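Local coordinates for sugar ABC transporter, periplasmic sugar-binding protein (Caulobacter crescentus, PDB 4IRX) that binds myo-inositol between its two lobes, consistent with a role as the periplasmic solute receptor of an ABC transporter for nutrient uptake, at residues 95-100 / 142-147. Sequence-based numbering, arbitrary orientation.
Sequences VDRNIA and GSSSSI. With INS (1,2,3,4,5,6-hexahydroxy-cyclohexane), chain C.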
loop_
_atom_site.group_PDB
_atom_site.type_symbol
_atom_site.label_atom_id
_atom_site.label_comp_id
_atom_site.label_asym_id
_atom_site.label_seq_id
_atom_site.Cartn_x
_atom_site.Cartn_y
_atom_site.Cartn_z
ATOM N N VAL A 95 0.771 4.034 9.675
ATOM C CA VAL A 95 1.476 2.948 9.011
ATOM C C VAL A 95 0.935 2.792 7.587
ATOM O O VAL A 95 -0.262 2.970 7.336
ATOM C CB VAL A 95 1.396 1.618 9.802
ATOM C CG1 VAL A 95 -0.007 1.031 9.763
ATOM C CG2 VAL A 95 2.414 0.583 9.235
ATOM N N ASP A 96 1.858 2.505 6.663
ATOM C CA ASP A 96 1.598 2.269 5.239
ATOM C C ASP A 96 1.297 3.519 4.432
ATOM O O ASP A 96 1.892 3.755 3.370
ATOM C CB ASP A 96 0.516 1.225 4.993
ATOM C CG ASP A 96 0.301 1.002 3.513
ATOM O OD1 ASP A 96 1.189 0.377 2.882
ATOM O OD2 ASP A 96 -0.710 1.484 2.985
ATOM N N ARG A 97 0.342 4.301 4.916
ATOM C CA ARG A 97 0.056 5.625 4.338
ATOM C C ARG A 97 -0.041 6.642 5.474
ATOM O O ARG A 97 -0.319 6.286 6.636
ATOM C CB ARG A 97 -1.206 5.651 3.451
ATOM C CG ARG A 97 -2.555 5.521 4.179
ATOM C CD ARG A 97 -2.826 4.119 4.670
ATOM N NE ARG A 97 -2.979 3.196 3.543
ATOM C CZ ARG A 97 -4.073 3.067 2.786
ATOM N NH1 ARG A 97 -5.178 3.754 3.036
ATOM N NH2 ARG A 97 -4.062 2.234 1.752
ATOM N N ASN A 98 0.231 7.895 5.144
ATOM C CA ASN A 98 0.375 8.904 6.182
ATOM C C ASN A 98 -0.915 9.644 6.519
ATOM O O ASN A 98 -1.957 9.413 5.927
ATOM C CB ASN A 98 1.539 9.860 5.864
ATOM C CG ASN A 98 1.281 10.747 4.656
ATOM O OD1 ASN A 98 0.161 11.220 4.437
ATOM N ND2 ASN A 98 2.341 10.997 3.874
ATOM N N ILE A 99 -0.846 10.476 7.549
ATOM C CA ILE A 99 -1.898 11.435 7.844
ATOM C C ILE A 99 -1.278 12.799 7.647
ATOM O O ILE A 99 -0.184 13.067 8.159
ATOM C CB ILE A 99 -2.393 11.280 9.283
ATOM C CG1 ILE A 99 -3.170 9.966 9.432
ATOM C CG2 ILE A 99 -3.253 12.484 9.676
ATOM C CD1 ILE A 99 -3.603 9.660 10.827
ATOM N N ALA A 100 -1.963 13.676 6.914
ATOM C CA ALA A 100 -1.367 14.953 6.524
ATOM C C ALA A 100 -2.367 16.103 6.524
ATOM O O ALA A 100 -3.576 15.899 6.372
ATOM C CB ALA A 100 -0.694 14.830 5.148
ATOM N N GLY A 142 -7.521 8.078 -2.065
ATOM C CA GLY A 142 -7.311 9.038 -0.987
ATOM C C GLY A 142 -6.071 8.789 -0.143
ATOM O O GLY A 142 -5.724 9.583 0.728
ATOM N N SER A 143 -5.392 7.681 -0.386
ATOM C CA SER A 143 -4.221 7.310 0.396
ATOM C C SER A 143 -2.952 8.033 -0.085
ATOM O O SER A 143 -2.715 8.131 -1.279
ATOM C CB SER A 143 -4.027 5.799 0.274
ATOM O OG SER A 143 -2.815 5.374 0.868
ATOM N N SER A 144 -2.115 8.505 0.841
ATOM C CA SER A 144 -0.802 9.045 0.463
ATOM C C SER A 144 -0.000 8.063 -0.394
ATOM O O SER A 144 0.787 8.463 -1.248
ATOM C CB SER A 144 0.028 9.434 1.691
ATOM O OG SER A 144 0.492 8.272 2.365
ATOM N N SER A 145 -0.215 6.766 -0.189
ATOM C CA SER A 145 0.552 5.786 -0.943
ATOM C C SER A 145 0.205 5.839 -2.428
ATOM O O SER A 145 1.090 5.698 -3.279
ATOM C CB SER A 145 0.370 4.389 -0.374
ATOM O OG SER A 145 -0.993 4.018 -0.441
ATOM N N SER A 146 -1.069 6.046 -2.744
ATOM C CA SER A 146 -1.489 6.197 -4.133
ATOM C C SER A 146 -0.938 7.491 -4.711
ATOM O O SER A 146 -0.331 7.505 -5.780
ATOM C CB SER A 146 -3.003 6.185 -4.220
ATOM O OG SER A 146 -3.412 6.260 -5.573
ATOM N N ILE A 147 -1.158 8.588 -4.008
ATOM C CA ILE A 147 -0.682 9.884 -4.466
ATOM C C ILE A 147 0.819 9.881 -4.736
ATOM O O ILE A 147 1.270 10.354 -5.785
ATOM C CB ILE A 147 -1.062 10.970 -3.439
ATOM C CG1 ILE A 147 -2.587 11.055 -3.336
ATOM C CG2 ILE A 147 -0.427 12.294 -3.807
ATOM C CD1 ILE A 147 -3.087 11.837 -2.138
HETATM C C1 INS C . -0.594 -0.597 0.255
HETATM C C2 INS C . -0.657 -1.796 -0.632
HETATM C C3 INS C . -2.100 -2.203 -0.790
HETATM C C4 INS C . -2.884 -1.096 -1.418
HETATM C C5 INS C . -2.879 0.097 -0.538
HETATM C C6 INS C . -1.464 0.540 -0.244
HETATM O O1 INS C . 0.737 -0.169 0.399
HETATM O O2 INS C . -0.071 -1.499 -1.863
HETATM O O3 INS C . -2.203 -3.384 -1.547
HETATM O O4 INS C . -4.187 -1.505 -1.691
HETATM O O5 INS C . -3.616 1.114 -1.139
HETATM O O6 INS C . -1.438 1.688 0.565
#
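R97 packs against the serines at the N-terminal end of helix 144-160, S143 being its N-cap. Its chain bends at chi2 and chi3, which place CD and NE. In the modelled conformer of S143, one of two, S143 OG sits over the centre of one guanidinium face, 3.2 Å above the plane. This is packing, not a hydrogen bond. R97 NE donates in plane at 2.9 Å to D96 OD2, which receives it on its anti lone pair in a nearly straight salt bridge. This bond, with P72 O on NH1 and a D140 salt bridge on NH2, holds the guanidinium. R97 NH2 reaches myo-inositol O6 at 2.9 Å. D96 OD2 also accepts from O6, and D96 OD1 accepts from O1 at 2.6 Å. An alanine in place of R97 would probably leave O6 without this donor, and D96 and D140 without their salt-bridge mate. N98 N donates to S144 OG at 2.8 Å, tying the segments together. The looser side is the partly exposed N98 amide, which lies against S144 CB and OG, OD1 3.3 Å from CB. The loop after strand 91-95 thus meets the helix N-terminus across the ligand cleft of a periplasmic binding protein. Helix 21-37 adds F23 against D96 and R97.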